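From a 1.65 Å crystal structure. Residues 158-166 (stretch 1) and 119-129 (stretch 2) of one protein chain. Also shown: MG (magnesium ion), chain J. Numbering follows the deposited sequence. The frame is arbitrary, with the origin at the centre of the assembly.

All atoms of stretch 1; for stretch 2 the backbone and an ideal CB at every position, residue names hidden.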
# COMPACT_ATOMS: atom_id res chain seq x y z
N SER A 158 -4.07 -0.49 4.21
CA SER A 158 -2.71 -0.02 4.55
C SER A 158 -2.77 1.31 5.24
O SER A 158 -2.07 1.48 6.16
CB SER A 158 -1.92 0.06 3.29
OG SER A 158 -1.80 -1.23 2.70
N PHE A 159 -3.62 2.23 4.84
CA PHE A 159 -3.68 3.55 5.53
C PHE A 159 -4.09 3.33 7.03
O PHE A 159 -3.49 3.87 7.93
CB PHE A 159 -4.71 4.43 4.86
CG PHE A 159 -5.03 5.72 5.57
CD1 PHE A 159 -4.20 6.78 5.48
CD2 PHE A 159 -6.20 5.84 6.39
CE1 PHE A 159 -4.42 7.95 6.23
CE2 PHE A 159 -6.46 7.08 7.05
CZ PHE A 159 -5.52 8.08 6.94
N GLU A 160 -5.09 2.52 7.18
CA GLU A 160 -5.57 2.22 8.54
C GLU A 160 -4.60 1.44 9.34
O GLU A 160 -4.36 1.80 10.53
CB GLU A 160 -6.96 1.58 8.57
CG GLU A 160 -8.11 2.39 7.99
CD GLU A 160 -9.43 1.77 8.12
OE1 GLU A 160 -9.63 0.63 8.47
OE2 GLU A 160 -10.39 2.43 7.65
N SER A 161 -3.87 0.52 8.72
CA SER A 161 -2.84 -0.19 9.46
C SER A 161 -1.68 0.72 9.88
O SER A 161 -1.28 0.77 11.08
CB SER A 161 -2.34 -1.36 8.62
OG SER A 161 -1.25 -2.04 9.25
N LEU A 162 -1.26 1.58 8.97
CA LEU A 162 -0.17 2.52 9.25
C LEU A 162 -0.55 3.52 10.38
O LEU A 162 0.30 3.89 11.19
CB LEU A 162 0.30 3.25 7.99
CG LEU A 162 1.07 2.44 6.97
CD1 LEU A 162 0.97 3.04 5.59
CD2 LEU A 162 2.56 2.37 7.45
N MSE A 163 -1.82 3.89 10.45
CA MSE A 163 -2.26 4.93 11.35
C MSE A 163 -2.81 4.39 12.64
O MSE A 163 -3.19 5.19 13.49
CB MSE A 163 -3.32 5.79 10.64
CG MSE A 163 -2.80 6.53 9.40
SE MSE A 163 -1.39 7.79 10.05
CE MSE A 163 -2.43 8.52 11.60
N GLY A 164 -2.87 3.09 12.82
CA GLY A 164 -3.42 2.46 14.02
C GLY A 164 -4.93 2.66 14.13
O GLY A 164 -5.56 2.67 15.22
N LEU A 165 -5.57 2.78 13.00
CA LEU A 165 -6.99 3.02 12.88
C LEU A 165 -7.83 1.76 12.70
O LEU A 165 -8.88 1.82 12.10
CB LEU A 165 -7.32 4.00 11.76
CG LEU A 165 -6.91 5.45 11.97
CD1 LEU A 165 -6.79 6.29 10.64
CD2 LEU A 165 -7.87 6.14 12.96
N THR A 166 -7.40 0.63 13.20
CA THR A 166 -8.25 -0.51 13.31
C THR A 166 -8.33 -0.83 14.82
O THR A 166 -7.61 -0.28 15.60
CB THR A 166 -7.74 -1.74 12.54
OG1 THR A 166 -6.51 -2.26 13.05
CG2 THR A 166 -7.48 -1.37 11.08
N UNK A 119 0.63 15.87 11.89
CA UNK A 119 1.32 14.80 12.60
C UNK A 119 0.47 13.55 12.64
O UNK A 119 -0.70 13.56 12.31
CB UNK A 119 1.68 15.24 14.02
N UNK A 120 1.10 12.47 13.10
CA UNK A 120 0.37 11.22 13.34
C UNK A 120 -0.82 11.41 14.26
O UNK A 120 -1.93 10.94 13.95
CB UNK A 120 1.31 10.17 13.93
N UNK A 121 -0.65 12.07 15.41
CA UNK A 121 -1.77 12.23 16.26
C UNK A 121 -2.86 13.07 15.72
O UNK A 121 -4.02 12.78 15.97
CB UNK A 121 -1.31 12.81 17.60
N UNK A 122 -2.53 14.13 14.98
CA UNK A 122 -3.57 14.90 14.31
C UNK A 122 -4.34 14.10 13.33
O UNK A 122 -5.53 14.09 13.32
CB UNK A 122 -2.97 16.11 13.60
N UNK A 123 -3.64 13.43 12.43
CA UNK A 123 -4.38 12.61 11.45
C UNK A 123 -5.14 11.52 12.06
O UNK A 123 -6.24 11.24 11.64
CB UNK A 123 -3.43 12.01 10.41
N UNK A 124 -4.61 10.86 13.06
CA UNK A 124 -5.38 9.85 13.76
C UNK A 124 -6.64 10.42 14.36
O UNK A 124 -7.76 9.89 14.22
CB UNK A 124 -4.53 9.20 14.85
N UNK A 125 -6.47 11.50 15.11
CA UNK A 125 -7.63 12.19 15.61
C UNK A 125 -8.71 12.67 14.70
O UNK A 125 -9.94 12.52 14.96
CB UNK A 125 -7.13 13.42 16.38
N UNK A 126 -8.26 13.11 13.51
CA UNK A 126 -9.24 13.44 12.49
C UNK A 126 -10.04 12.23 11.96
O UNK A 126 -11.26 12.21 11.93
CB UNK A 126 -8.53 14.13 11.32
N UNK A 127 -9.34 11.15 11.65
CA UNK A 127 -9.99 9.93 11.15
C UNK A 127 -10.83 9.25 12.21
O UNK A 127 -11.80 8.61 11.87
CB UNK A 127 -8.94 8.95 10.63
N UNK A 128 -10.52 9.48 13.51
CA UNK A 128 -11.35 8.93 14.56
C UNK A 128 -12.58 9.73 14.84
O UNK A 128 -13.45 9.21 15.51
CB UNK A 128 -10.54 8.80 15.85
N UNK A 129 -12.66 10.94 14.38
CA UNK A 129 -13.74 11.83 14.59
C UNK A 129 -13.55 12.63 15.90
O UNK A 129 -14.48 13.37 16.28
CB UNK A 129 -15.05 11.05 14.60
MG MG J . -6.33 1.09 17.04

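Position 119 precedes the first helical turn, with phi/psi of -83/171, and its CA-to-CB bond points away from stretch 1. That is an N-cap setting, suited to Ser, Thr, Asp or Asn. The residue is Thr119: Thr119 OG1 accepts from the backbone N of position 122 at 3.2 Å, capping the helix.

At position 120 the CB points sideways, and the ideal CB lies 4.7 Å from Met163 CE. Within reach of a long side chain are the backbone carbonyls of Leu162 and Met163, which offer acceptors and so favour Lys, Arg or Gln; a shorter apolar chain could simply cover the selenomethionine. The residue is Arg120. Its NH1 donates to Leu162 O at 2.9 Å and 177°, almost linear, with the oxygen near the guanidinium plane, while Met163 SE lies over one face of the group. A water accepts from Arg120 NH1 (3.1 Å) and donates to Met163 O (2.8 Å), extending the link by one carbonyl.

Positions 121 and 122 both point away, and neither ideal CB has an atom of stretch 1 within 5.5 Å, so many helix-compatible residues would suit, polar ones included. They are Glu121 and Gln122; Gln122 OE1 in turn accepts a hydrogen bond from Thr119 N at 2.9 Å.

Position 123 points toward stretch 1, its ideal CB 3.8 Å from Met163 CE with the Phe159 ring beyond. This apolar surface calls for Leu, Ile, Met or perhaps Val. Leu123 fills it: its CB is 3.9 Å from Met163 CE, and its CD2 meets the edge of the Phe159 ring at 4.0 Å from CE1.

Position 124 has the closest CA approach to stretch 1, 6.3 Å to the CA of Met163. Its ideal CB is 3.9 Å from Met163 CE and 4.9 Å from Leu165 CD2, and the carbonyls of 163 and 164 lie nearby. A long apolar chain or an aromatic ring would fit. Tyr124 places CD1 3.6 Å from Leu165 CD2 and 3.3 Å from Met163 O, with that oxygen and Gly164 O at the ring edge. A water lies 2.6 Å from Tyr124 OH and donates to Gly164 O (2.8 Å), a carbonyl that also binds the magnesium ion at 2.5 Å.

Position 125 points away, and a CB would come within 3.2 Å of Glu121 O, which favours a small residue; it is Gly125. Position 126 points sideways with nothing of stretch 1 near its CB, leaving the choice open; it is Ile126.

Position 127 points toward stretch 1. Its ideal CB is only 3.4 Å from Leu165 CD1 and 4.7 Å from Phe159 CE2, so a flat ring or an apolar chain would suit. Tyr127 presents a ring face to the edge of Phe159, centroids 4.8 Å apart and planes at 61°, while its CB packs 3.5 Å from Leu165 CD1.

Position 128 points sideways, allowing any flexible chain with an aliphatic stem: Lys128 CG lies 3.9 Å from Leu165 CD2. At 129, phi is +88°, which favours glycine, and Gly129 closes the helix in a Schellman motif.

Stretch 2 119-129: TREQLYGIYKG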
# COMPACT_ATOMS: atom_id res chain seq x y z
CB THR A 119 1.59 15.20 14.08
OG1 THR A 119 0.35 15.45 14.76
CG2 THR A 119 2.38 16.52 14.08
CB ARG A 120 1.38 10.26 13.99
CG ARG A 120 0.77 8.91 14.26
CD ARG A 120 1.81 7.95 14.78
NE ARG A 120 2.60 7.59 13.62
CZ ARG A 120 2.21 6.61 12.80
NH1 ARG A 120 1.06 5.98 13.01
NH2 ARG A 120 2.92 6.26 11.73
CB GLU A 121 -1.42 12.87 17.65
CG GLU A 121 -0.89 11.94 18.67
CD GLU A 121 -1.92 10.90 19.08
OE1 GLU A 121 -2.89 11.16 19.87
OE2 GLU A 121 -1.76 9.83 18.55
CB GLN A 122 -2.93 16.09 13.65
CG GLN A 122 -2.34 17.12 14.68
CD GLN A 122 -1.59 18.30 14.04
OE1 GLN A 122 -0.94 18.10 13.00
NE2 GLN A 122 -1.86 19.51 14.50
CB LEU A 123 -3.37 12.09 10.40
CG LEU A 123 -3.99 11.49 9.11
CD1 LEU A 123 -4.81 12.48 8.36
CD2 LEU A 123 -2.82 11.01 8.27
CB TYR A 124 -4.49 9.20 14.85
CG TYR A 124 -5.23 8.23 15.75
CD1 TYR A 124 -5.36 6.87 15.40
CD2 TYR A 124 -5.86 8.63 16.95
CE1 TYR A 124 -5.99 5.95 16.18
CE2 TYR A 124 -6.49 7.74 17.70
CZ TYR A 124 -6.61 6.35 17.32
OH TYR A 124 -7.28 5.44 18.15
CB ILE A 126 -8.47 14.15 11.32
CG1 ILE A 126 -8.07 15.57 11.73
CG2 ILE A 126 -9.35 14.19 10.02
CD1 ILE A 126 -7.05 16.19 10.87
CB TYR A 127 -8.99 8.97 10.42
CG TYR A 127 -8.89 9.40 8.97
CD1 TYR A 127 -8.10 10.45 8.59
CD2 TYR A 127 -9.59 8.74 8.03
CE1 TYR A 127 -8.07 10.90 7.28
CE2 TYR A 127 -9.51 9.14 6.68
CZ TYR A 127 -8.82 10.17 6.33
OH TYR A 127 -8.78 10.67 5.00
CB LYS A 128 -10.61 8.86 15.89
CG LYS A 128 -9.65 7.74 16.00
CD LYS A 128 -10.27 6.39 16.32
CE LYS A 128 -10.69 6.23 17.81
NZ LYS A 128 -11.87 5.33 17.88
O HOH W 1 -1.23 6.41 15.12
O HOH W 2 -7.82 3.21 16.87
O HOH W 3 -5.00 -0.09 16.70
O HOH W 4 -7.75 0.35 18.82
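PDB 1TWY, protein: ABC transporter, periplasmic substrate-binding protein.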